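Long-range contacts in MOG1 protein (Saccharomyces cerevisiae, PDB 1JHS), which binds the Ran GTPase Gsp1 and takes part in the Ran system for nuclear protein import and poly(A)+ mRNA export: residues 17-22 against 47-52; 88-93 against 106-111; 126-131 against 139-144. The protein carries 1 engineered substitution. All coordinates share one frame; numbering follows the deposited sequence.

Contact 1 of 3, residues 17-22 against 47-52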
loop_
_atom_site.group_PDB
_atom_site.type_symbol
_atom_site.label_atom_id
_atom_site.label_comp_id
_atom_site.label_asym_id
_atom_site.label_seq_id
_atom_site.Cartn_x
_atom_site.Cartn_y
_atom_site.Cartn_z
ATOM N N VAL A 17 -5.017 9.566 5.298
ATOM C CA VAL A 17 -4.304 8.576 6.101
ATOM C C VAL A 17 -5.001 8.499 7.473
ATOM O O VAL A 17 -5.720 9.432 7.882
ATOM C CB VAL A 17 -2.768 8.878 6.292
ATOM C CG1 VAL A 17 -2.088 9.060 4.924
ATOM C CG2 VAL A 17 -2.563 10.080 7.193
ATOM N N PRO A 18 -4.825 7.381 8.197
ATOM C CA PRO A 18 -5.481 7.269 9.507
ATOM C C PRO A 18 -4.907 8.184 10.571
ATOM O O PRO A 18 -3.755 8.602 10.495
ATOM C CB PRO A 18 -5.237 5.808 9.914
ATOM C CG PRO A 18 -4.956 5.098 8.607
ATOM C CD PRO A 18 -4.124 6.138 7.860
ATOM N N PRO A 19 -5.716 8.491 11.598
ATOM C CA PRO A 19 -5.187 9.350 12.659
ATOM C C PRO A 19 -4.062 8.587 13.385
ATOM O O PRO A 19 -4.050 7.350 13.423
ATOM C CB PRO A 19 -6.408 9.609 13.547
ATOM C CG PRO A 19 -7.361 8.451 13.242
ATOM C CD PRO A 19 -7.168 8.260 11.756
ATOM N N GLY A 20 -3.094 9.319 13.912
ATOM C CA GLY A 20 -1.998 8.671 14.615
ATOM C C GLY A 20 -0.851 8.259 13.709
ATOM O O GLY A 20 0.146 7.699 14.192
ATOM N N PHE A 21 -0.988 8.508 12.405
ATOM C CA PHE A 21 0.065 8.162 11.450
ATOM C C PHE A 21 0.867 9.432 11.196
ATOM O O PHE A 21 0.292 10.478 10.902
ATOM C CB PHE A 21 -0.524 7.651 10.129
ATOM C CG PHE A 21 -0.846 6.185 10.134
ATOM C CD1 PHE A 21 -1.812 5.671 10.997
ATOM C CD2 PHE A 21 -0.186 5.305 9.261
ATOM C CE1 PHE A 21 -2.121 4.306 10.995
ATOM C CE2 PHE A 21 -0.492 3.943 9.256
ATOM C CZ PHE A 21 -1.467 3.443 10.133
ATOM N N ILE A 22 2.184 9.341 11.320
ATOM C CA ILE A 22 3.032 10.498 11.132
ATOM C C ILE A 22 3.732 10.477 9.779
ATOM O O ILE A 22 4.043 9.411 9.237
ATOM C CB ILE A 22 4.104 10.575 12.246
ATOM C CG1 ILE A 22 5.061 11.740 11.987
ATOM C CG2 ILE A 22 4.889 9.298 12.287
ATOM C CD1 ILE A 22 6.075 11.931 13.104
ATOM N N PHE A 47 -8.668 3.289 18.778
ATOM C CA PHE A 47 -9.287 3.834 17.593
ATOM C C PHE A 47 -10.199 2.712 17.128
ATOM O O PHE A 47 -9.886 1.530 17.301
ATOM C CB PHE A 47 -8.237 4.167 16.535
ATOM C CG PHE A 47 -7.239 5.204 16.975
ATOM C CD1 PHE A 47 -6.160 4.855 17.780
ATOM C CD2 PHE A 47 -7.369 6.529 16.572
ATOM C CE1 PHE A 47 -5.221 5.813 18.169
ATOM C CE2 PHE A 47 -6.439 7.491 16.958
ATOM C CZ PHE A 47 -5.359 7.127 17.759
ATOM N N GLU A 48 -11.333 3.079 16.558
ATOM C CA GLU A 48 -12.290 2.083 16.100
ATOM C C GLU A 48 -11.959 1.602 14.687
ATOM O O GLU A 48 -12.776 0.953 14.024
ATOM C CB GLU A 48 -13.684 2.700 16.169
ATOM C CG GLU A 48 -13.910 3.429 17.485
ATOM C CD GLU A 48 -13.493 2.589 18.687
ATOM O OE1 GLU A 48 -14.140 1.545 18.948
ATOM O OE2 GLU A 48 -12.508 2.965 19.367
ATOM N N ASP A 49 -10.733 1.923 14.278
ATOM C CA ASP A 49 -10.119 1.640 12.977
ATOM C C ASP A 49 -9.915 0.200 12.542
ATOM O O ASP A 49 -10.034 -0.125 11.362
ATOM C CB ASP A 49 -8.711 2.286 12.919
ATOM C CG ASP A 49 -8.763 3.707 12.504
ATOM O OD1 ASP A 49 -7.741 4.229 12.035
ATOM O OD2 ASP A 49 -9.859 4.308 12.640
ATOM N N GLY A 50 -9.526 -0.638 13.490
ATOM C CA GLY A 50 -9.227 -2.013 13.168
ATOM C C GLY A 50 -7.725 -2.151 12.932
ATOM O O GLY A 50 -7.236 -3.252 12.714
ATOM N N LEU A 51 -6.996 -1.035 12.971
ATOM C CA LEU A 51 -5.542 -1.055 12.761
ATOM C C LEU A 51 -4.812 -1.299 14.085
ATOM O O LEU A 51 -5.388 -1.125 15.156
ATOM C CB LEU A 51 -5.070 0.275 12.152
ATOM C CG LEU A 51 -5.739 0.686 10.836
ATOM C CD1 LEU A 51 -5.114 1.980 10.270
ATOM C CD2 LEU A 51 -5.577 -0.462 9.850
ATOM N N ALA A 52 -3.559 -1.736 14.019
ATOM C CA ALA A 52 -2.795 -1.962 15.248
ATOM C C ALA A 52 -1.842 -0.769 15.396
ATOM O O ALA A 52 -2.302 0.381 15.376
ATOM C CB ALA A 52 -2.036 -3.297 15.160
#
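L51 and P18 cross at about a right angle, with the CD1 methyl of the leucine set 3.5 Å from CG of the proline ring. The same methyl also meets F21, again with the two side chains crossing at about a right angle: CD1 of L51 is 3.9 Å from CE1 of F21 and approaches the phenyl ring obliquely. With CG of L51 anti to the carbonyl carbon (chi1 -56°) and CD1 anti to CA (chi2 -176°), the chain runs out extended and a single methyl serves both partners. F21 is also packed from within its own segment, since CD of P18 sits over the centre of one ring face, 3.9 Å above the plane. A type II beta turn from P18 to F21 brings proline and phenylalanine together; its closing bond, from F21 N to P18 O, is weak at 3.4 Å.

At the other end, P19 and F47 slide past each other in opposite directions, CG of P19 lying 3.8 Å from CD2 of F47 and oblique to the ring. Between these two apolar pairs comes D49, which meets P19 tip to tip and places OD1 3.6 Å from CB of P18. That oxygen forms a salt bridge with R41, whose NE also bonds the carbonyl of P19 and whose cationic group lies against the F47 ring.

The contact thus joins the loop between strands 34-39 and 56-63 to the turn leading into edge strand 21-23. Across the two segments the attraction is mainly apolar, while R41 supplies polar links to both, so the aspartate charge beside the prolines is probably balanced by that arginine.

Contact 2 of 3, residues 88-93 against 106-111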
loop_
_atom_site.group_PDB
_atom_site.type_symbol
_atom_site.label_atom_id
_atom_site.label_comp_id
_atom_site.label_asym_id
_atom_site.label_seq_id
_atom_site.Cartn_x
_atom_site.Cartn_y
_atom_site.Cartn_z
ATOM N N THR A 88 9.502 -15.076 -4.328
ATOM C CA THR A 88 9.549 -15.598 -5.696
ATOM C C THR A 88 8.154 -15.898 -6.247
ATOM O O THR A 88 7.978 -16.055 -7.463
ATOM C CB THR A 88 10.379 -16.865 -5.769
ATOM O OG1 THR A 88 9.950 -17.737 -4.727
ATOM C CG2 THR A 88 11.884 -16.528 -5.615
ATOM N N LYS A 89 7.171 -16.008 -5.362
ATOM C CA LYS A 89 5.786 -16.234 -5.784
ATOM C C LYS A 89 4.897 -15.583 -4.751
ATOM O O LYS A 89 5.165 -15.644 -3.552
ATOM C CB LYS A 89 5.435 -17.727 -5.865
ATOM C CG LYS A 89 6.360 -18.511 -6.782
ATOM C CD LYS A 89 5.891 -19.940 -7.002
ATOM C CE LYS A 89 6.869 -20.646 -7.961
ATOM N NZ LYS A 89 6.281 -21.923 -8.416
ATOM N N TRP A 90 3.827 -14.965 -5.214
ATOM C CA TRP A 90 2.917 -14.316 -4.294
ATOM C C TRP A 90 1.497 -14.540 -4.756
ATOM O O TRP A 90 1.254 -14.943 -5.913
ATOM C CB TRP A 90 3.196 -12.797 -4.212
ATOM C CG TRP A 90 3.304 -12.083 -5.558
ATOM C CD1 TRP A 90 4.433 -11.936 -6.319
ATOM C CD2 TRP A 90 2.248 -11.421 -6.274
ATOM N NE1 TRP A 90 4.150 -11.220 -7.462
ATOM C CE2 TRP A 90 2.815 -10.887 -7.458
ATOM C CE3 TRP A 90 0.886 -11.224 -6.029
ATOM C CZ2 TRP A 90 2.057 -10.168 -8.404
ATOM C CZ3 TRP A 90 0.125 -10.504 -6.974
ATOM C CH2 TRP A 90 0.722 -9.984 -8.142
ATOM N N GLU A 91 0.555 -14.279 -3.864
ATOM C CA GLU A 91 -0.837 -14.427 -4.243
ATOM C C GLU A 91 -1.635 -13.200 -3.849
ATOM O O GLU A 91 -1.291 -12.496 -2.883
ATOM C CB GLU A 91 -1.442 -15.693 -3.634
ATOM C CG GLU A 91 -1.586 -15.756 -2.128
ATOM C CD GLU A 91 -2.190 -17.112 -1.681
ATOM O OE1 GLU A 91 -2.485 -17.273 -0.474
ATOM O OE2 GLU A 91 -2.360 -18.011 -2.540
ATOM N N ALA A 92 -2.669 -12.920 -4.633
ATOM C CA ALA A 92 -3.531 -11.789 -4.356
ATOM C C ALA A 92 -4.646 -12.316 -3.472
ATOM O O ALA A 92 -5.472 -13.104 -3.938
ATOM C CB ALA A 92 -4.096 -11.229 -5.670
ATOM N N LEU A 93 -4.656 -11.910 -2.202
ATOM C CA LEU A 93 -5.695 -12.340 -1.268
ATOM C C LEU A 93 -7.019 -11.657 -1.587
ATOM O O LEU A 93 -8.091 -12.198 -1.310
ATOM C CB LEU A 93 -5.305 -12.008 0.174
ATOM C CG LEU A 93 -3.968 -12.561 0.670
ATOM C CD1 LEU A 93 -3.828 -12.295 2.147
ATOM C CD2 LEU A 93 -3.888 -14.046 0.382
ATOM N N GLY A 106 -5.396 -4.320 -4.379
ATOM C CA GLY A 106 -5.361 -5.704 -3.941
ATOM C C GLY A 106 -4.515 -5.860 -2.682
ATOM O O GLY A 106 -3.820 -4.916 -2.279
ATOM N N LEU A 107 -4.641 -7.017 -2.031
ATOM C CA LEU A 107 -3.831 -7.361 -0.858
ATOM C C LEU A 107 -2.953 -8.501 -1.396
ATOM O O LEU A 107 -3.446 -9.404 -2.068
ATOM C CB LEU A 107 -4.686 -7.900 0.281
ATOM C CG LEU A 107 -5.572 -6.942 1.059
ATOM C CD1 LEU A 107 -6.283 -7.778 2.117
ATOM C CD2 LEU A 107 -4.737 -5.845 1.714
ATOM N N VAL A 108 -1.675 -8.472 -1.075
ATOM C CA VAL A 108 -0.728 -9.447 -1.605
ATOM C C VAL A 108 0.071 -10.110 -0.491
ATOM O O VAL A 108 0.355 -9.484 0.522
ATOM C CB VAL A 108 0.233 -8.705 -2.565
ATOM C CG1 VAL A 108 1.439 -9.579 -2.927
ATOM C CG2 VAL A 108 -0.561 -8.294 -3.835
ATOM N N MET A 109 0.426 -11.378 -0.694
ATOM C CA MET A 109 1.186 -12.100 0.312
ATOM C C MET A 109 2.111 -13.091 -0.367
ATOM O O MET A 109 1.724 -13.782 -1.323
ATOM C CB MET A 109 0.235 -12.870 1.232
ATOM C CG MET A 109 0.896 -13.510 2.461
ATOM S SD MET A 109 -0.380 -14.412 3.425
ATOM C CE MET A 109 -0.929 -15.476 2.183
ATOM N N GLU A 110 3.345 -13.137 0.117
ATOM C CA GLU A 110 4.339 -14.069 -0.409
ATOM C C GLU A 110 3.870 -15.490 -0.107
ATOM O O GLU A 110 3.304 -15.734 0.964
ATOM C CB GLU A 110 5.682 -13.854 0.315
ATOM C CG GLU A 110 6.623 -15.080 0.301
ATOM C CD GLU A 110 7.926 -14.804 1.017
ATOM O OE1 GLU A 110 8.651 -13.897 0.560
ATOM O OE2 GLU A 110 8.225 -15.485 2.034
ATOM N N VAL A 111 4.073 -16.413 -1.044
ATOM C CA VAL A 111 3.765 -17.813 -0.762
ATOM C C VAL A 111 5.048 -18.627 -0.968
ATOM O O VAL A 111 5.139 -19.771 -0.530
ATOM C CB VAL A 111 2.592 -18.374 -1.626
ATOM C CG1 VAL A 111 1.293 -17.697 -1.199
ATOM C CG2 VAL A 111 2.860 -18.214 -3.119
#
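W90 has CG between its backbone N and carbonyl carbon (chi1 49°), and its indole is turned about the CB-CG bond (chi2 -88°) so that CE3 lies 3.6 Å from CG1 of V108, which stands anti to its own N. They belong to an antiparallel beta hairpin, strands 87-99 and 103-113, the former at the edge of the large sheet. E91 and M109 form a hydrogen-bonded pair, with E91 N 2.8 Å from M109 O and the reciprocal bond from M109 N to E91 O at 3.0 Å. Further bonds run from V111 N to K89 O, nearly straight at 178°, and from L93 N to L107 O. At the start of segment 88-93, T88 and K89 both face A112 in a classic beta bulge.

The indole also packs on V78 and T82 of helix 70-83, and its NE1 bonds E79. An alanine in place of W90 would probably leave a gap beside V108 and the helix, and E79 without its indole partner. On the sheet face opposite V108, the side chains of E91 and M109 lie side by side, pointing the same way. CE of M109 comes to 3.6 Å from OE1 of E91 and 3.7 Å from CD2 of L93.

Contact 3 of 3, residues 126-131 against 139-144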
loop_
_atom_site.group_PDB
_atom_site.type_symbol
_atom_site.label_atom_id
_atom_site.label_comp_id
_atom_site.label_asym_id
_atom_site.label_seq_id
_atom_site.Cartn_x
_atom_site.Cartn_y
_atom_site.Cartn_z
ATOM N N ILE A 126 0.778 -7.076 2.083
ATOM C CA ILE A 126 1.007 -5.730 1.579
ATOM C C ILE A 126 -0.186 -5.303 0.758
ATOM O O ILE A 126 -0.596 -6.013 -0.163
ATOM C CB ILE A 126 2.284 -5.659 0.669
ATOM C CG1 ILE A 126 3.520 -6.209 1.413
ATOM C CG2 ILE A 126 2.549 -4.191 0.267
ATOM C CD1 ILE A 126 4.696 -6.536 0.480
ATOM N N GLY A 127 -0.786 -4.174 1.116
ATOM C CA GLY A 127 -1.904 -3.706 0.317
ATOM C C GLY A 127 -1.234 -2.938 -0.810
ATOM O O GLY A 127 -0.344 -2.141 -0.553
ATOM N N VAL A 128 -1.619 -3.171 -2.057
ATOM C CA VAL A 128 -0.978 -2.425 -3.143
ATOM C C VAL A 128 -2.031 -1.822 -4.064
ATOM O O VAL A 128 -2.942 -2.527 -4.503
ATOM C CB VAL A 128 -0.074 -3.331 -4.006
ATOM C CG1 VAL A 128 0.587 -2.505 -5.132
ATOM C CG2 VAL A 128 1.000 -3.981 -3.131
ATOM N N ALA A 129 -1.908 -0.527 -4.347
ATOM C CA ALA A 129 -2.835 0.118 -5.266
ATOM C C ALA A 129 -2.056 0.775 -6.391
ATOM O O ALA A 129 -0.948 1.263 -6.186
ATOM C CB ALA A 129 -3.670 1.159 -4.548
ATOM N N LEU A 130 -2.638 0.757 -7.590
ATOM C CA LEU A 130 -2.024 1.396 -8.746
ATOM C C LEU A 130 -3.014 2.436 -9.234
ATOM O O LEU A 130 -4.199 2.138 -9.359
ATOM C CB LEU A 130 -1.790 0.375 -9.859
ATOM C CG LEU A 130 -1.431 0.971 -11.229
ATOM C CD1 LEU A 130 -0.109 1.812 -11.163
ATOM C CD2 LEU A 130 -1.285 -0.192 -12.228
ATOM N N ILE A 131 -2.534 3.655 -9.471
ATOM C CA ILE A 131 -3.354 4.738 -10.006
ATOM C C ILE A 131 -2.542 5.206 -11.215
ATOM O O ILE A 131 -1.464 5.776 -11.053
ATOM C CB ILE A 131 -3.496 5.907 -9.004
ATOM C CG1 ILE A 131 -4.263 5.428 -7.766
ATOM C CG2 ILE A 131 -4.264 7.049 -9.664
ATOM C CD1 ILE A 131 -4.262 6.403 -6.565
ATOM N N ASP A 139 2.888 6.204 -13.043
ATOM C CA ASP A 139 2.106 5.131 -12.421
ATOM C C ASP A 139 2.299 5.374 -10.912
ATOM O O ASP A 139 3.428 5.280 -10.408
ATOM C CB ASP A 139 2.666 3.736 -12.772
ATOM C CG ASP A 139 1.962 3.104 -13.973
ATOM O OD1 ASP A 139 0.905 3.655 -14.393
ATOM O OD2 ASP A 139 2.450 2.052 -14.480
ATOM N N VAL A 140 1.223 5.763 -10.224
ATOM C CA VAL A 140 1.306 5.987 -8.771
ATOM C C VAL A 140 1.104 4.640 -8.072
ATOM O O VAL A 140 0.079 3.988 -8.292
ATOM C CB VAL A 140 0.211 6.921 -8.284
ATOM C CG1 VAL A 140 0.357 7.149 -6.755
ATOM C CG2 VAL A 140 0.286 8.245 -9.056
ATOM N N VAL A 141 2.055 4.235 -7.222
ATOM C CA VAL A 141 1.920 2.964 -6.500
ATOM C C VAL A 141 1.832 3.256 -4.994
ATOM O O VAL A 141 2.709 3.887 -4.422
ATOM C CB VAL A 141 3.095 1.988 -6.801
ATOM C CG1 VAL A 141 2.933 0.676 -6.007
ATOM C CG2 VAL A 141 3.125 1.660 -8.310
ATOM N N ILE A 142 0.738 2.821 -4.378
ATOM C CA ILE A 142 0.547 3.030 -2.943
ATOM C C ILE A 142 0.705 1.667 -2.284
ATOM O O ILE A 142 0.016 0.713 -2.686
ATOM C CB ILE A 142 -0.867 3.578 -2.614
ATOM C CG1 ILE A 142 -1.092 4.930 -3.314
ATOM C CG2 ILE A 142 -0.994 3.805 -1.097
ATOM C CD1 ILE A 142 -2.416 5.666 -2.929
ATOM N N SER A 143 1.627 1.549 -1.318
ATOM C CA SER A 143 1.816 0.269 -0.624
ATOM C C SER A 143 1.602 0.456 0.872
ATOM O O SER A 143 1.987 1.478 1.442
ATOM C CB SER A 143 3.217 -0.344 -0.883
ATOM O OG SER A 143 4.299 0.570 -0.717
ATOM N N ILE A 144 0.939 -0.515 1.493
ATOM C CA ILE A 144 0.698 -0.453 2.923
ATOM C C ILE A 144 1.179 -1.789 3.464
ATOM O O ILE A 144 0.634 -2.833 3.120
ATOM C CB ILE A 144 -0.802 -0.252 3.265
ATOM C CG1 ILE A 144 -1.339 1.024 2.584
ATOM C CG2 ILE A 144 -0.958 -0.150 4.821
ATOM C CD1 ILE A 144 -2.855 1.348 2.857
#
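A129 and I142 exchange two backbone hydrogen bonds, A129 N to I142 O at 2.8 Å and I142 N to A129 O at 2.9 Å. Reciprocal pairs of bonds likewise join G127 to I144 and I131 to V140, giving six in all. Between them lie the non-hydrogen-bonded pairs V128 with S143 and L130 with V141, where CA-H groups approach carbonyl oxygens; the shortest such contact, S143 CA to G127 O, is 3.2 Å.

The carboxylate of D139 draws its polar partners from outside the two segments: R132 by a salt bridge through OD1, and H77 NE2 and V65 N by hydrogen bonds to OD2. Its CG lies 3.7 Å from CD1 of L130, the two side chains crossing obliquely, so a methyl packs against a buried carboxylate whose charge is probably offset by R132.

These pairs form the antiparallel beta hairpin of strands 124-133 and 138-147, placed in the interior of the seven-stranded sheet, with strand 103-113 beyond one member and strand 56-63 beyond the other. Its two faces are covered by different helices. On the face of V128, L130, V141 and S143, CG1 of V128 is 4.0 Å from CG1 of V141; V128 also touches V78, and L130 touches W74, both of helix 70-83.

The other face bears A129, I131, V140, I142 and I144. Here CB of I131 stands 3.9 Å from CB of V140. CG1 of I131 is anti to the carbonyl carbon (chi1 -65°), and from it CD1 extends to 4.1 Å from CD1 of I142. A129 meets L172 and V176 of helix 163-178, while I144 reaches V168 and L171 of the same helix.

From the N terminus the three contacts follow one another in series, each closing its loop before the next opens, so none nests or crosses. Contact 1 closes a loop that includes strand 34-39 and ties the start of edge strand 21-23 to the segment leading to strand 56-63. Contacts 2 and 3 close successive hairpins, 87-99 with 103-113 and then 124-133 with 138-147. They touch where strands 103-113 and 124-133 lie side by side, with probable hydrogen bonds from V128 N to G106 O and from V108 N to I126 O. Strand 56-63 joins the second hairpin to the contact 1 side of the sheet; the centres of contacts 1 and 2 are about 24 Å apart.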